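Local coordinates for epoxide hydrolase (Aspergillus niger, PDB 3G02), which probably hydrolyses epoxides to diols, here as an enantioselective variant of an alpha/beta hydrolase fold enzyme obtained by directed evolution, at residues I188-D193 with H213-N218; V198-G203 with L335-P340. The protein carries 9 engineered substitutions. All coordinates share one frame; numbering follows the deposited sequence.

Overall arrangement
Both contacts involve the beta-alpha-beta unit formed by strand 187-191, helix 194-205 and strand 209-214 in the central sheet of the alpha/beta hydrolase fold, and their centres lie about 10 Å apart. Interaction 1 pairs the two strands of this unit and carries the predicted nucleophile, D193. Interaction 2 packs the connecting helix on residues 335-340, which lead into the next strand of the sheet, 340-345. Along the chain the segments alternate: 188-193, 198-203, 213-218, 335-340. I189 of the first contact packs on G199 and L202 of the second, and N218 and R200 bond one formic acid, probably from the crystallisation liquor, so the two contacts meet through I189 and through this shared molecule.

Interaction 1 of 2, residues I188-D193 with H213-N218; sequences IIQGGD and HLNFCN. Engineered in segment 213-218: F216 (natural residue Leu), N218 (natural residue Ala). With FMT (formic acid), chain D.
Q190 has CG anti to the backbone N (chi1 -157°) and bends at chi2, while H213, also with CG anti, runs alongside it; N215 takes the crowded position between N and carbonyl carbon (chi1 62°), which turns its amide back toward Q190. These groups lie where parallel strands 187-191 and 209-214 of the alpha/beta hydrolase sheet run out, at the probable nucleophile elbow of G191 and D193. The strands pair through H213 N to I189 O (2.8 Å) and G191 N to H213 O (2.9 Å), both nearly along the C=O axis. Past the last bridge, N215 N still reaches G191 O at 3.0 Å.

On the face of Q190 and H213, OE1 of Q190 is gripped twice in its carbonyl plane, each donor on a lone pair: N215 ND2 at 3.0 Å and H213 ND1 at 3.1 Å. The Q190 and N215 amides are nearly coplanar, and a water accepting from Q190 NE2 and N215 ND2 closes the group. Because ND1 donates, H213 carries a proton there, and its NE2 bonds S344 OG, so both ring nitrogens are engaged.

Beyond the strands, D193 is the predicted nucleophile; its positive phi (53°) is the strained backbone expected at such an elbow. W118 N bonds its OD2, and the side chain of H375, a predicted proton donor, is close by. The engineered F216, CG anti to N, brings CB to 3.4 Å from D193 N and lays one ring face against the nucleophile's backbone, while H375 meets the ring at a steep angle. The backbone N-H of the engineered N218 donates to formic acid O1. On the F216 ring, D193 CA makes a CH-pi contact 4.1 Å from the centroid, offset toward the rim.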
loop_
_atom_site.group_PDB
_atom_site.type_symbol
_atom_site.label_atom_id
_atom_site.label_comp_id
_atom_site.label_asym_id
_atom_site.label_seq_id
_atom_site.Cartn_x
_atom_site.Cartn_y
_atom_site.Cartn_z
ATOM N N ILE A 188 -30.353 1.743 -19.299
ATOM C CA ILE A 188 -29.972 0.658 -18.406
ATOM C C ILE A 188 -28.481 0.783 -18.098
ATOM O O ILE A 188 -27.705 1.239 -18.940
ATOM C CB ILE A 188 -30.286 -0.725 -19.034
ATOM C CG1 ILE A 188 -31.799 -0.873 -19.239
ATOM C CG2 ILE A 188 -29.750 -1.868 -18.168
ATOM C CD1 ILE A 188 -32.201 -2.114 -20.005
ATOM N N ILE A 189 -28.104 0.397 -16.881
ATOM C CA ILE A 189 -26.700 0.358 -16.473
ATOM C C ILE A 189 -26.234 -1.081 -16.304
ATOM O O ILE A 189 -26.913 -1.887 -15.671
ATOM C CB ILE A 189 -26.470 1.130 -15.146
ATOM C CG1 ILE A 189 -26.765 2.623 -15.326
ATOM C CG2 ILE A 189 -25.040 0.912 -14.613
ATOM C CD1 ILE A 189 -25.881 3.333 -16.353
ATOM N N GLN A 190 -25.076 -1.387 -16.886
ATOM C CA GLN A 190 -24.342 -2.608 -16.594
ATOM C C GLN A 190 -23.095 -2.150 -15.849
ATOM O O GLN A 190 -22.425 -1.219 -16.285
ATOM C CB GLN A 190 -23.944 -3.325 -17.889
ATOM C CG GLN A 190 -23.678 -4.827 -17.741
ATOM C CD GLN A 190 -22.457 -5.147 -16.895
ATOM O OE1 GLN A 190 -22.542 -5.885 -15.910
ATOM N NE2 GLN A 190 -21.316 -4.595 -17.279
ATOM N N GLY A 191 -22.811 -2.773 -14.712
ATOM C CA GLY A 191 -21.655 -2.375 -13.915
ATOM C C GLY A 191 -20.929 -3.517 -13.242
ATOM O O GLY A 191 -21.522 -4.543 -12.904
ATOM N N GLY A 192 -19.623 -3.327 -13.072
ATOM C CA GLY A 192 -18.779 -4.204 -12.271
ATOM C C GLY A 192 -17.851 -3.342 -11.440
ATOM O O GLY A 192 -17.687 -2.152 -11.723
ATOM N N ASP A 193 -17.257 -3.939 -10.410
ATOM C CA ASP A 193 -16.285 -3.254 -9.560
ATOM C C ASP A 193 -16.853 -1.926 -9.033
ATOM O O ASP A 193 -18.016 -1.869 -8.618
ATOM C CB ASP A 193 -14.973 -3.065 -10.325
ATOM C CG ASP A 193 -13.796 -2.886 -9.408
ATOM O OD1 ASP A 193 -13.419 -3.875 -8.754
ATOM O OD2 ASP A 193 -13.268 -1.760 -9.327
ATOM N N HIS A 213 -27.989 -3.969 -14.177
ATOM C CA HIS A 213 -27.371 -5.289 -14.169
ATOM C C HIS A 213 -25.947 -5.166 -13.637
ATOM O O HIS A 213 -25.172 -4.329 -14.114
ATOM C CB HIS A 213 -27.354 -5.914 -15.565
ATOM C CG HIS A 213 -26.634 -7.225 -15.621
ATOM N ND1 HIS A 213 -25.263 -7.317 -15.749
ATOM C CD2 HIS A 213 -27.091 -8.497 -15.559
ATOM C CE1 HIS A 213 -24.909 -8.589 -15.761
ATOM N NE2 HIS A 213 -26.000 -9.327 -15.648
ATOM N N LEU A 214 -25.615 -6.003 -12.657
ATOM C CA LEU A 214 -24.281 -6.010 -12.046
ATOM C C LEU A 214 -23.613 -7.373 -12.145
ATOM O O LEU A 214 -24.283 -8.404 -12.148
ATOM C CB LEU A 214 -24.364 -5.613 -10.569
ATOM C CG LEU A 214 -25.062 -4.309 -10.176
ATOM C CD1 LEU A 214 -25.004 -4.139 -8.661
ATOM C CD2 LEU A 214 -24.450 -3.108 -10.881
ATOM N N ASN A 215 -22.282 -7.377 -12.220
ATOM C CA ASN A 215 -21.519 -8.617 -12.055
ATOM C C ASN A 215 -20.596 -8.566 -10.835
ATOM O O ASN A 215 -19.650 -9.351 -10.722
ATOM C CB ASN A 215 -20.748 -8.995 -13.328
ATOM C CG ASN A 215 -19.712 -7.960 -13.718
ATOM O OD1 ASN A 215 -18.528 -8.102 -13.413
ATOM N ND2 ASN A 215 -20.152 -6.915 -14.397
ATOM N N PHE A 216 -20.896 -7.647 -9.920
ATOM C CA PHE A 216 -20.101 -7.445 -8.718
ATOM C C PHE A 216 -20.962 -6.763 -7.670
ATOM O O PHE A 216 -21.684 -5.818 -7.987
ATOM C CB PHE A 216 -18.894 -6.560 -9.055
ATOM C CG PHE A 216 -17.908 -6.403 -7.928
ATOM C CD1 PHE A 216 -16.832 -7.279 -7.802
ATOM C CD2 PHE A 216 -18.037 -5.361 -7.012
ATOM C CE1 PHE A 216 -15.909 -7.128 -6.764
ATOM C CE2 PHE A 216 -17.121 -5.211 -5.971
ATOM C CZ PHE A 216 -16.054 -6.092 -5.854
ATOM N N CYS A 217 -20.891 -7.247 -6.434
ATOM C CA CYS A 217 -21.559 -6.593 -5.309
ATOM C C CYS A 217 -20.623 -6.525 -4.111
ATOM O O CYS A 217 -20.092 -7.542 -3.676
ATOM C CB CYS A 217 -22.860 -7.313 -4.938
ATOM S SG CYS A 217 -23.784 -6.482 -3.603
ATOM N N ASN A 218 -20.448 -5.313 -3.589
ATOM C CA ASN A 218 -19.470 -5.004 -2.545
ATOM C C ASN A 218 -20.007 -5.156 -1.113
ATOM O O ASN A 218 -19.327 -4.807 -0.144
ATOM C CB ASN A 218 -18.943 -3.575 -2.765
ATOM C CG ASN A 218 -17.620 -3.311 -2.060
ATOM O OD1 ASN A 218 -17.374 -2.199 -1.581
ATOM N ND2 ASN A 218 -16.758 -4.321 -2.009
HETATM C C FMT D . -22.569 -2.642 -5.440
HETATM O O1 FMT D . -21.444 -3.081 -5.203
HETATM O O2 FMT D . -23.597 -3.084 -4.924
HETATM O O HOH W 1 -18.915 -5.240 -16.130
#

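Interaction 2 of 2, residues V198-G203 with L335-P340; sequences VGRLLG and LYIHKP. With FMT (formic acid), chain D.
The helix of a beta-alpha-beta unit, 194-205, here meets the segment that leads into strand 340-345, well away from the annotated catalytic residues. R200 leaves the helix with CG anti to the backbone N and bends at chi3 (-68°), so that its guanidinium lies across I337. Methyl CD1 of I337 sits over the centre of one guanidinium face, 3.8 Å from R200 CZ, while polar partners line the edge. There R200 NH1 donates to L335 O at 2.9 Å, in the guanidinium plane but above the carbonyl plane, and also to T361 O. R200 NE donates to formic acid O2 at 2.7 Å. A weak second bond to the same oxygen comes from R200 NH2. Protein carbonyls and a formic acid, probably from the crystallisation liquor, thus bond the guanidinium round its edge.

L335 and L201 lie side by side, their CD2 methyls 3.9 Å apart. G203 has no side chain, and I337 points toward its bare backbone. K339, extended beyond CG, carries NZ to G203 O at 2.9 Å and also to C209 O; a water links G203 O to H338 N. Such packing of a crossover helix against the segment entering the next parallel strand belongs to the alpha/beta hydrolase fold.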
loop_
_atom_site.group_PDB
_atom_site.type_symbol
_atom_site.label_atom_id
_atom_site.label_comp_id
_atom_site.label_asym_id
_atom_site.label_seq_id
_atom_site.Cartn_x
_atom_site.Cartn_y
_atom_site.Cartn_z
ATOM N N VAL A 198 -21.463 2.788 -8.553
ATOM C CA VAL A 198 -21.999 3.884 -9.366
ATOM C C VAL A 198 -23.353 3.468 -9.953
ATOM O O VAL A 198 -24.327 4.223 -9.871
ATOM C CB VAL A 198 -21.012 4.316 -10.472
ATOM C CG1 VAL A 198 -21.609 5.415 -11.354
ATOM C CG2 VAL A 198 -19.708 4.801 -9.850
ATOM N N GLY A 199 -23.418 2.255 -10.504
ATOM C CA GLY A 199 -24.675 1.704 -11.021
ATOM C C GLY A 199 -25.782 1.597 -9.983
ATOM O O GLY A 199 -26.948 1.878 -10.281
ATOM N N ARG A 200 -25.426 1.187 -8.768
ATOM C CA ARG A 200 -26.381 1.117 -7.664
ATOM C C ARG A 200 -26.978 2.495 -7.379
ATOM O O ARG A 200 -28.198 2.631 -7.251
ATOM C CB ARG A 200 -25.723 0.546 -6.401
ATOM C CG ARG A 200 -26.664 0.454 -5.196
ATOM C CD ARG A 200 -26.073 -0.359 -4.051
ATOM N NE ARG A 200 -25.953 -1.778 -4.388
ATOM C CZ ARG A 200 -26.917 -2.683 -4.231
ATOM N NH1 ARG A 200 -28.101 -2.336 -3.729
ATOM N NH2 ARG A 200 -26.697 -3.947 -4.571
ATOM N N LEU A 201 -26.120 3.510 -7.293
ATOM C CA LEU A 201 -26.572 4.880 -7.029
ATOM C C LEU A 201 -27.485 5.403 -8.137
ATOM O O LEU A 201 -28.477 6.091 -7.862
ATOM C CB LEU A 201 -25.384 5.823 -6.821
ATOM C CG LEU A 201 -24.501 5.582 -5.593
ATOM C CD1 LEU A 201 -23.321 6.531 -5.615
ATOM C CD2 LEU A 201 -25.285 5.736 -4.291
ATOM N N LEU A 202 -27.158 5.068 -9.382
ATOM C CA LEU A 202 -28.018 5.406 -10.517
ATOM C C LEU A 202 -29.390 4.737 -10.399
ATOM O O LEU A 202 -30.424 5.382 -10.605
ATOM C CB LEU A 202 -27.337 5.043 -11.841
ATOM C CG LEU A 202 -26.115 5.907 -12.183
ATOM C CD1 LEU A 202 -25.269 5.277 -13.273
ATOM C CD2 LEU A 202 -26.531 7.325 -12.572
ATOM N N GLY A 203 -29.398 3.454 -10.049
ATOM C CA GLY A 203 -30.647 2.726 -9.837
ATOM C C GLY A 203 -31.480 3.315 -8.712
ATOM O O GLY A 203 -32.704 3.417 -8.821
ATOM N N LEU A 335 -30.033 2.206 0.036
ATOM C CA LEU A 335 -29.411 1.893 -1.255
ATOM C C LEU A 335 -29.986 0.645 -1.936
ATOM O O LEU A 335 -29.364 0.077 -2.841
ATOM C CB LEU A 335 -27.885 1.786 -1.119
ATOM C CG LEU A 335 -27.126 3.010 -0.592
ATOM C CD1 LEU A 335 -25.632 2.729 -0.563
ATOM C CD2 LEU A 335 -27.430 4.260 -1.410
ATOM N N TYR A 336 -31.178 0.239 -1.504
ATOM C CA TYR A 336 -31.917 -0.852 -2.134
ATOM C C TYR A 336 -32.335 -0.438 -3.540
ATOM O O TYR A 336 -32.884 0.647 -3.734
ATOM C CB TYR A 336 -33.151 -1.192 -1.292
ATOM C CG TYR A 336 -33.924 -2.419 -1.729
ATOM C CD1 TYR A 336 -33.656 -3.669 -1.172
ATOM C CD2 TYR A 336 -34.942 -2.324 -2.681
ATOM C CE1 TYR A 336 -34.371 -4.800 -1.560
ATOM C CE2 TYR A 336 -35.666 -3.450 -3.076
ATOM C CZ TYR A 336 -35.376 -4.680 -2.509
ATOM O OH TYR A 336 -36.089 -5.795 -2.897
ATOM N N ILE A 337 -32.063 -1.294 -4.523
ATOM C CA ILE A 337 -32.464 -1.016 -5.898
ATOM C C ILE A 337 -33.891 -1.515 -6.121
ATOM O O ILE A 337 -34.130 -2.719 -6.197
ATOM C CB ILE A 337 -31.499 -1.653 -6.932
ATOM C CG1 ILE A 337 -30.060 -1.179 -6.689
ATOM C CG2 ILE A 337 -31.950 -1.320 -8.356
ATOM C CD1 ILE A 337 -28.995 -2.039 -7.364
ATOM N N HIS A 338 -34.832 -0.578 -6.213
ATOM C CA HIS A 338 -36.246 -0.921 -6.385
ATOM C C HIS A 338 -36.609 -1.245 -7.834
ATOM O O HIS A 338 -37.583 -1.959 -8.097
ATOM C CB HIS A 338 -37.137 0.192 -5.833
ATOM C CG HIS A 338 -37.061 0.337 -4.346
ATOM N ND1 HIS A 338 -37.793 -0.453 -3.485
ATOM C CD2 HIS A 338 -36.336 1.173 -3.567
ATOM C CE1 HIS A 338 -37.524 -0.107 -2.238
ATOM N NE2 HIS A 338 -36.643 0.877 -2.260
ATOM N N LYS A 339 -35.808 -0.732 -8.762
ATOM C CA LYS A 339 -35.968 -1.003 -10.191
ATOM C C LYS A 339 -35.512 -2.428 -10.525
ATOM O O LYS A 339 -34.820 -3.051 -9.717
ATOM C CB LYS A 339 -35.183 0.026 -11.003
ATOM C CG LYS A 339 -35.758 1.428 -10.893
ATOM C CD LYS A 339 -34.719 2.464 -11.197
ATOM C CE LYS A 339 -35.200 3.846 -10.797
ATOM N NZ LYS A 339 -34.101 4.831 -10.944
ATOM N N PRO A 340 -35.914 -2.956 -11.703
ATOM C CA PRO A 340 -35.456 -4.287 -12.111
ATOM C C PRO A 340 -33.938 -4.416 -11.989
ATOM O O PRO A 340 -33.196 -3.590 -12.528
ATOM C CB PRO A 340 -35.897 -4.375 -13.571
ATOM C CG PRO A 340 -37.111 -3.516 -13.633
ATOM C CD PRO A 340 -36.823 -2.366 -12.706
HETATM C C FMT D . -22.569 -2.642 -5.440
HETATM O O1 FMT D . -21.444 -3.081 -5.203
HETATM O O2 FMT D . -23.597 -3.084 -4.924
HETATM O O HOH W 2 -34.563 2.121 -7.121
#